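Local atomic coordinates of orotidine 5'-phosphate decarboxylase (Sulfolobus solfataricus, PDB entry 4DBD), a protein that probably catalyses the decarboxylation of orotidine 5'-monophosphate to uridine 5'-monophosphate, the last step of de novo UMP biosynthesis. Residues Asn107-Ala112 with Ser135-Val140; Tyr126-Ile131 with Arg154-Met159; Ile139-Thr144 with Met159-Pro164. All coordinates share one frame; numbering follows the deposited sequence.

Contact 1: residues Asn107-Ala112 with Ser135-Val140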
loop_
_atom_site.group_PDB
_atom_site.type_symbol
_atom_site.label_atom_id
_atom_site.label_comp_id
_atom_site.label_asym_id
_atom_site.label_seq_id
_atom_site.Cartn_x
_atom_site.Cartn_y
_atom_site.Cartn_z
ATOM N N ASN A 107 6.489 2.078 16.387
ATOM C CA ASN A 107 6.444 3.455 15.906
ATOM C C ASN A 107 5.703 3.557 14.571
ATOM O O ASN A 107 5.738 2.626 13.755
ATOM C CB ASN A 107 7.861 4.003 15.705
ATOM C CG ASN A 107 8.690 3.982 16.970
ATOM O OD1 ASN A 107 8.252 4.430 18.028
ATOM N ND2 ASN A 107 9.908 3.462 16.860
ATOM N N LEU A 108 5.066 4.704 14.339
ATOM C CA LEU A 108 4.402 4.989 13.069
ATOM C C LEU A 108 5.097 6.157 12.381
ATOM O O LEU A 108 5.400 7.166 13.016
ATOM C CB LEU A 108 2.915 5.339 13.300
ATOM C CG LEU A 108 2.037 5.706 12.100
ATOM C CD1 LEU A 108 1.984 4.566 11.076
ATOM C CD2 LEU A 108 0.623 6.122 12.532
ATOM N N TYR A 109 5.381 5.989 11.093
ATOM C CA TYR A 109 5.867 7.072 10.232
ATOM C C TYR A 109 4.815 7.313 9.159
ATOM O O TYR A 109 4.348 6.357 8.530
ATOM C CB TYR A 109 7.172 6.656 9.549
ATOM C CG TYR A 109 8.371 6.662 10.462
ATOM C CD1 TYR A 109 9.272 7.717 10.441
ATOM C CD2 TYR A 109 8.610 5.610 11.339
ATOM C CE1 TYR A 109 10.375 7.732 11.272
ATOM C CE2 TYR A 109 9.721 5.615 12.176
ATOM C CZ TYR A 109 10.593 6.682 12.134
ATOM O OH TYR A 109 11.691 6.713 12.954
ATOM N N LEU A 110 4.449 8.576 8.928
ATOM C CA LEU A 110 3.430 8.876 7.923
ATOM C C LEU A 110 4.037 9.541 6.690
ATOM O O LEU A 110 4.901 10.407 6.797
ATOM C CB LEU A 110 2.335 9.767 8.498
ATOM C CG LEU A 110 1.460 9.208 9.620
ATOM C CD1 LEU A 110 0.459 10.266 10.056
ATOM C CD2 LEU A 110 0.736 7.927 9.161
ATOM N N VAL A 111 3.580 9.122 5.516
ATOM C CA VAL A 111 4.063 9.694 4.266
ATOM C C VAL A 111 3.456 11.078 4.035
ATOM O O VAL A 111 2.230 11.224 3.941
ATOM C CB VAL A 111 3.734 8.778 3.080
ATOM C CG1 VAL A 111 4.119 9.469 1.769
ATOM C CG2 VAL A 111 4.464 7.458 3.236
ATOM N N ALA A 112 4.308 12.099 3.952
ATOM C CA ALA A 112 3.809 13.475 3.785
ATOM C C ALA A 112 3.982 13.975 2.360
ATOM O O ALA A 112 3.055 14.553 1.782
ATOM C CB ALA A 112 4.474 14.437 4.779
ATOM N N SER A 135 -0.030 12.372 15.360
ATOM C CA SER A 135 1.207 12.543 16.114
ATOM C C SER A 135 2.105 11.309 16.026
ATOM O O SER A 135 2.417 10.681 17.043
ATOM C CB SER A 135 0.895 12.890 17.576
ATOM O OG SER A 135 2.087 13.099 18.309
ATOM N N PRO A 136 2.525 10.958 14.801
ATOM C CA PRO A 136 3.405 9.811 14.550
ATOM C C PRO A 136 4.804 10.045 15.124
ATOM O O PRO A 136 5.133 11.171 15.487
ATOM C CB PRO A 136 3.463 9.746 13.012
ATOM C CG PRO A 136 3.202 11.190 12.572
ATOM C CD PRO A 136 2.199 11.707 13.570
ATOM N N LYS A 137 5.607 8.991 15.224
ATOM C CA LYS A 137 7.020 9.133 15.579
ATOM C C LYS A 137 7.728 9.981 14.523
ATOM O O LYS A 137 8.559 10.837 14.846
ATOM C CB LYS A 137 7.685 7.761 15.654
ATOM C CG LYS A 137 9.216 7.805 15.692
ATOM C CD LYS A 137 9.763 7.751 17.110
ATOM C CE LYS A 137 11.296 7.808 17.113
ATOM N NZ LYS A 137 11.874 7.318 15.834
ATOM N N GLY A 138 7.375 9.750 13.263
ATOM C CA GLY A 138 8.078 10.368 12.154
ATOM C C GLY A 138 7.224 10.581 10.922
ATOM O O GLY A 138 6.059 10.163 10.870
ATOM N N ILE A 139 7.815 11.240 9.928
ATOM C CA ILE A 139 7.153 11.484 8.657
ATOM C C ILE A 139 8.148 11.318 7.530
ATOM O O ILE A 139 9.352 11.549 7.703
ATOM C CB ILE A 139 6.514 12.898 8.580
ATOM C CG1 ILE A 139 7.556 13.960 8.898
ATOM C CG2 ILE A 139 5.312 12.993 9.538
ATOM C CD1 ILE A 139 7.017 15.389 8.824
ATOM N N VAL A 140 7.639 10.905 6.376
ATOM C CA VAL A 140 8.462 10.687 5.204
ATOM C C VAL A 140 8.301 11.901 4.294
ATOM O O VAL A 140 7.196 12.190 3.849
ATOM C CB VAL A 140 8.010 9.403 4.451
ATOM C CG1 VAL A 140 8.922 9.121 3.257
ATOM C CG2 VAL A 140 7.976 8.210 5.389
HETATM O O HOH W 1 4.390 6.337 16.539
#
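P136 meets the strand of residues 107-112 with its ring. Its CG lies 3.8 Å from L110 CD1, and the two side chains cross at about a right angle. The K137 side chain runs beside Y109, pointing the same way. K137 NZ and Y109 OH stand 2.9 Å apart, and both bind E55 OE1, the lysine through a salt bridge.

G138 begins the parallel pairing. Its N bonds to L108 O, and its O takes L110 N at 3.0 Å. Y109 CG is anti to the carbonyl carbon (chi1 -75°), which starts the ring on its way over G138. G138 N lies over one face of the Y109 ring, toward its rim, and G138 CA comes 3.4 Å from Y109 CD1. A side chain at G138 would strike this ring. An alanine in place of Y109 would probably leave G138 without the ring over it and E55 without one of its hydrogen-bond donors.

I139 pairs with L110 and sends its side chain to the same face of the sheet. V140 N bonds to L110 O at 2.8 Å, and V140 O takes A112 N. V140 CG2 touches V111 CG2 at 4.2 Å, on the face that carries Y109.

The two strands are neighbours in the TIM barrel, linked by helix 124-134. L110 and I139 pack on I131 of that helix. Strands 81-85 and 160-163 flank the pair.

Contact 2: residues Tyr126-Ile131 with Arg154-Met159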
loop_
_atom_site.group_PDB
_atom_site.type_symbol
_atom_site.label_atom_id
_atom_site.label_comp_id
_atom_site.label_asym_id
_atom_site.label_seq_id
_atom_site.Cartn_x
_atom_site.Cartn_y
_atom_site.Cartn_z
ATOM N N TYR A 126 -4.268 19.414 4.317
ATOM C CA TYR A 126 -4.944 18.207 4.783
ATOM C C TYR A 126 -3.957 17.212 5.403
ATOM O O TYR A 126 -4.164 16.709 6.501
ATOM C CB TYR A 126 -5.679 17.532 3.632
ATOM C CG TYR A 126 -6.411 16.282 4.073
ATOM C CD1 TYR A 126 -7.471 16.362 4.970
ATOM C CD2 TYR A 126 -6.036 15.024 3.605
ATOM C CE1 TYR A 126 -8.149 15.234 5.385
ATOM C CE2 TYR A 126 -6.710 13.885 4.015
ATOM C CZ TYR A 126 -7.765 13.996 4.905
ATOM O OH TYR A 126 -8.435 12.872 5.317
ATOM N N ILE A 127 -2.883 16.918 4.682
ATOM C CA ILE A 127 -1.914 15.946 5.164
ATOM C C ILE A 127 -1.271 16.420 6.473
ATOM O O ILE A 127 -1.128 15.650 7.413
ATOM C CB ILE A 127 -0.869 15.596 4.060
ATOM C CG1 ILE A 127 -1.468 14.519 3.132
ATOM C CG2 ILE A 127 0.411 15.079 4.683
ATOM C CD1 ILE A 127 -0.811 14.420 1.765
ATOM N N LYS A 128 -0.903 17.695 6.548
ATOM C CA LYS A 128 -0.364 18.236 7.798
ATOM C C LYS A 128 -1.344 18.091 8.954
ATOM O O LYS A 128 -0.948 17.737 10.068
ATOM C CB LYS A 128 0.073 19.696 7.616
ATOM C CG LYS A 128 1.334 19.818 6.787
ATOM C CD LYS A 128 1.821 21.264 6.662
ATOM C CE LYS A 128 3.071 21.334 5.792
ATOM N NZ LYS A 128 3.720 22.679 5.854
ATOM N N ASN A 129 -2.619 18.352 8.695
ATOM C CA ASN A 129 -3.644 18.141 9.714
ATOM C C ASN A 129 -3.752 16.690 10.166
ATOM O O ASN A 129 -3.878 16.406 11.353
ATOM C CB ASN A 129 -5.001 18.634 9.222
ATOM C CG ASN A 129 -5.076 20.130 9.193
ATOM O OD1 ASN A 129 -4.250 20.804 9.813
ATOM N ND2 ASN A 129 -6.054 20.668 8.471
ATOM N N VAL A 130 -3.731 15.770 9.214
ATOM C CA VAL A 130 -3.708 14.355 9.567
ATOM C C VAL A 130 -2.515 14.067 10.471
ATOM O O VAL A 130 -2.640 13.383 11.494
ATOM C CB VAL A 130 -3.672 13.469 8.315
ATOM C CG1 VAL A 130 -3.437 12.035 8.701
ATOM C CG2 VAL A 130 -4.973 13.612 7.537
ATOM N N ILE A 131 -1.346 14.583 10.098
ATOM C CA ILE A 131 -0.148 14.328 10.892
ATOM C C ILE A 131 -0.284 14.919 12.293
ATOM O O ILE A 131 0.102 14.300 13.281
ATOM C CB ILE A 131 1.126 14.853 10.185
ATOM C CG1 ILE A 131 1.381 14.025 8.922
ATOM C CG2 ILE A 131 2.320 14.801 11.114
ATOM C CD1 ILE A 131 2.393 14.647 7.955
ATOM N N ARG A 154 10.237 22.856 9.982
ATOM C CA ARG A 154 9.711 24.032 10.671
ATOM C C ARG A 154 8.388 23.707 11.360
ATOM O O ARG A 154 8.179 24.058 12.524
ATOM C CB ARG A 154 9.499 25.171 9.662
ATOM C CG ARG A 154 8.509 26.244 10.121
ATOM C CD ARG A 154 7.982 27.068 8.950
ATOM N NE ARG A 154 6.951 26.375 8.175
ATOM C CZ ARG A 154 6.643 26.674 6.915
ATOM N NH1 ARG A 154 7.301 27.646 6.290
ATOM N NH2 ARG A 154 5.689 26.002 6.275
ATOM N N ASP A 155 7.499 23.036 10.630
ATOM C CA ASP A 155 6.150 22.751 11.112
ATOM C C ASP A 155 6.119 21.643 12.159
ATOM O O ASP A 155 5.182 21.548 12.939
ATOM C CB ASP A 155 5.235 22.369 9.947
ATOM C CG ASP A 155 5.041 23.501 8.951
ATOM O OD1 ASP A 155 5.334 24.676 9.287
ATOM O OD2 ASP A 155 4.587 23.209 7.821
ATOM N N PHE A 156 7.143 20.802 12.168
ATOM C CA PHE A 156 7.173 19.652 13.064
ATOM C C PHE A 156 8.574 19.474 13.645
ATOM O O PHE A 156 9.272 18.508 13.343
ATOM C CB PHE A 156 6.692 18.386 12.326
ATOM C CG PHE A 156 5.295 18.510 11.749
ATOM C CD1 PHE A 156 4.176 18.206 12.520
ATOM C CD2 PHE A 156 5.100 18.931 10.442
ATOM C CE1 PHE A 156 2.894 18.326 11.996
ATOM C CE2 PHE A 156 3.817 19.057 9.907
ATOM C CZ PHE A 156 2.710 18.759 10.691
ATOM N N GLU A 157 8.978 20.417 14.488
ATOM C CA GLU A 157 10.346 20.456 14.997
ATOM C C GLU A 157 10.811 19.179 15.715
ATOM O O GLU A 157 11.990 18.836 15.660
ATOM C CB GLU A 157 10.551 21.676 15.906
ATOM C CG GLU A 157 9.883 21.553 17.268
ATOM C CD GLU A 157 10.546 22.423 18.329
ATOM O OE1 GLU A 157 11.691 22.885 18.103
ATOM O OE2 GLU A 157 9.921 22.639 19.391
ATOM N N LYS A 158 9.902 18.477 16.392
ATOM C CA LYS A 158 10.296 17.310 17.191
ATOM C C LYS A 158 10.197 15.968 16.456
ATOM O O LYS A 158 10.712 14.950 16.930
ATOM C CB LYS A 158 9.476 17.238 18.489
ATOM C CG LYS A 158 9.873 18.252 19.546
ATOM C CD LYS A 158 9.198 17.932 20.870
ATOM C CE LYS A 158 9.582 18.935 21.946
ATOM N NZ LYS A 158 9.174 20.318 21.575
ATOM N N MET A 159 9.533 15.973 15.308
ATOM C CA MET A 159 9.304 14.767 14.530
ATOM C C MET A 159 10.594 14.233 13.916
ATOM O O MET A 159 11.466 15.018 13.530
ATOM C CB MET A 159 8.347 15.114 13.393
ATOM C CG MET A 159 7.717 13.918 12.755
ATOM S SD MET A 159 6.321 13.443 13.756
ATOM C CE MET A 159 5.226 14.807 13.432
#
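Apolar contacts join I131, F156 and M159. I131 CG2 is the shared point. It lies 3.7 Å from F156 CE1 and 3.7 Å from M159 CE. The I131 and F156 side chains cross obliquely. The M159 chain bends at chi2 (83°) and again at chi3 (69°). The second bend places CE, the methyl that makes the contact.

K128 also borders the F156 ring. Its CG is 4.1 Å from F156 CE2. The ring edge faces the helix backbone, where F156 CZ is 3.8 Å from K128 O. The ring thus touches both the side chain and the carbonyl of one helical residue.

Charged groups meet at the outer end of the contact. K128, R154 and D155 form a salt-bridge network. The K128 chain is extended beyond CG and crosses the D155 side chain at about a right angle. The modelled positions of K128 NZ and D155 OD2 are too close, so the detail of that bridge is doubtful. R154 NE binds D155 OD1 at 2.6 Å, with a nearly straight N-H...O angle of 166°. D155 OD1 is met from above the carboxylate plane, while it lies near the guanidinium plane of R154. K128 also lies in cation-pi contact with Y152, as far as its modelled end can be trusted.

Two successive helices of the TIM barrel's outer layer, 124-134 and 146-155, meet here at the end of the latter. The type I turn F156-M159 then leads to strand 160-163. Inward, I131 packs on A112 of strand 107-113.

Contact 3: residues Ile139-Thr144 with Met159-Pro164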
loop_
_atom_site.group_PDB
_atom_site.type_symbol
_atom_site.label_atom_id
_atom_site.label_comp_id
_atom_site.label_asym_id
_atom_site.label_seq_id
_atom_site.Cartn_x
_atom_site.Cartn_y
_atom_site.Cartn_z
ATOM N N ILE A 139 7.815 11.240 9.928
ATOM C CA ILE A 139 7.153 11.484 8.657
ATOM C C ILE A 139 8.148 11.318 7.530
ATOM O O ILE A 139 9.352 11.549 7.703
ATOM C CB ILE A 139 6.514 12.898 8.580
ATOM C CG1 ILE A 139 7.556 13.960 8.898
ATOM C CG2 ILE A 139 5.312 12.993 9.538
ATOM C CD1 ILE A 139 7.017 15.389 8.824
ATOM N N VAL A 140 7.639 10.905 6.376
ATOM C CA VAL A 140 8.462 10.687 5.204
ATOM C C VAL A 140 8.301 11.901 4.294
ATOM O O VAL A 140 7.196 12.190 3.849
ATOM C CB VAL A 140 8.010 9.403 4.451
ATOM C CG1 VAL A 140 8.922 9.121 3.257
ATOM C CG2 VAL A 140 7.976 8.210 5.389
ATOM N N VAL A 141 9.390 12.631 4.051
ATOM C CA VAL A 141 9.350 13.787 3.149
ATOM C C VAL A 141 10.394 13.613 2.045
ATOM O O VAL A 141 11.594 13.552 2.322
ATOM C CB VAL A 141 9.604 15.114 3.884
ATOM C CG1 VAL A 141 9.322 16.275 2.939
ATOM C CG2 VAL A 141 8.723 15.214 5.124
ATOM N N GLY A 142 9.925 13.541 0.800
ATOM C CA GLY A 142 10.772 13.226 -0.346
ATOM C C GLY A 142 12.068 14.011 -0.467
ATOM O O GLY A 142 12.094 15.228 -0.258
ATOM N N GLY A 143 13.144 13.310 -0.828
ATOM C CA GLY A 143 14.472 13.905 -0.920
ATOM C C GLY A 143 14.692 14.787 -2.142
ATOM O O GLY A 143 15.641 15.573 -2.180
ATOM N N THR A 144 13.825 14.653 -3.144
ATOM C CA THR A 144 13.833 15.550 -4.294
ATOM C C THR A 144 13.117 16.843 -3.930
ATOM O O THR A 144 13.185 17.833 -4.663
ATOM C CB THR A 144 13.057 14.952 -5.462
ATOM O OG1 THR A 144 11.774 14.531 -4.987
ATOM C CG2 THR A 144 13.793 13.776 -6.060
ATOM N N MET A 159 9.533 15.973 15.308
ATOM C CA MET A 159 9.304 14.767 14.530
ATOM C C MET A 159 10.594 14.233 13.916
ATOM O O MET A 159 11.466 15.018 13.530
ATOM C CB MET A 159 8.347 15.114 13.393
ATOM C CG MET A 159 7.717 13.918 12.755
ATOM S SD MET A 159 6.321 13.443 13.756
ATOM C CE MET A 159 5.226 14.807 13.432
ATOM N N THR A 160 10.729 12.906 13.825
ATOM C CA THR A 160 11.772 12.323 12.979
ATOM C C THR A 160 11.373 12.477 11.512
ATOM O O THR A 160 10.289 12.060 11.103
ATOM C CB THR A 160 12.017 10.832 13.293
ATOM O OG1 THR A 160 12.373 10.698 14.673
ATOM C CG2 THR A 160 13.141 10.260 12.425
ATOM N N ILE A 161 12.254 13.073 10.720
ATOM C CA ILE A 161 11.999 13.243 9.297
ATOM C C ILE A 161 12.934 12.331 8.524
ATOM O O ILE A 161 14.141 12.359 8.721
ATOM C CB ILE A 161 12.153 14.726 8.873
ATOM C CG1 ILE A 161 11.119 15.580 9.616
ATOM C CG2 ILE A 161 12.038 14.888 7.355
ATOM C CD1 ILE A 161 11.026 17.039 9.156
ATOM N N VAL A 162 12.357 11.492 7.669
ATOM C CA VAL A 162 13.134 10.555 6.857
ATOM C C VAL A 162 12.852 10.859 5.396
ATOM O O VAL A 162 11.713 11.194 5.025
ATOM C CB VAL A 162 12.809 9.082 7.190
ATOM C CG1 VAL A 162 13.217 8.768 8.628
ATOM C CG2 VAL A 162 11.328 8.787 6.948
ATOM N N SER A 163 13.898 10.793 4.577
ATOM C CA SER A 163 13.805 11.292 3.208
ATOM C C SER A 163 14.397 10.337 2.196
ATOM O O SER A 163 15.611 10.178 2.121
ATOM C CB SER A 163 14.521 12.641 3.085
ATOM O OG SER A 163 13.874 13.636 3.847
ATOM N N PRO A 164 13.529 9.716 1.392
ATOM C CA PRO A 164 13.966 8.830 0.313
ATOM C C PRO A 164 14.212 9.647 -0.940
ATOM O O PRO A 164 14.150 10.872 -0.882
ATOM C CB PRO A 164 12.770 7.887 0.131
ATOM C CG PRO A 164 11.582 8.695 0.558
ATOM C CD PRO A 164 12.061 9.749 1.535
#
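I139-V141 and T160-S163 run as parallel strands at 38° to each other, with I139 paired to I161 and V140 to V162. I139 N bonds to T160 O, V162 N to I139 O, and V141 N to V162 O at 2.9 Å.

I139 and I161 lie side by side on one face and point the same way, with their CG1 atoms 4.0 Å apart. I139 CG1 sits between the backbone N and the carbonyl carbon (chi1 54°), where it also meets M159 CG at 3.9 Å. V141 CG2 adds a touch on I161 CG2.

The other face carries V140 and V162. Their CG2 atoms meet at 3.7 Å. V140 CG1 is anti to the backbone N and reaches P164 CD at 3.6 Å. The valine crosses the proline ring at about a right angle.

S163 OG donates to V141 O at 2.7 Å, lying in the carbonyl plane. This side-chain bond carries on the link between the strands beyond V141 N. Farther on, G143 N bonds to P164 O at 2.6 Å, with a bent N-H...O angle of 133°. A side chain at G143 would run into P164 O. T144 turns its hydroxyl elsewhere, to S115 O.

Strand 138-141, helix 146-155 and strand 160-163 make a beta-alpha-beta unit of the TIM barrel. P164 and S115 are predicted substrate-binding residues. The G143 N to P164 O bond lies past strand 138-141, at the C-terminal end of the barrel strands, where TIM barrels carry their active site.

How the contacts relate
Contacts 1 and 3 are buried and belong to the barrel wall. They share strand 138-141, which pairs with strand 107-113 on one flank and strand 160-163 on the other. Backbone bonds and apolar side chains dominate both. Contact 1 adds a polar group around E55, while contact 3 runs out to a predicted substrate-binding loop. Contact 2 is partly buried and lies farther from the chain centre, away from the annotated sites. It has no hydrogen bonds between its segments and relies on apolar packing and a charged outer end. M159 belongs to contacts 2 and 3, and its SD packs on P136 O of contact 1.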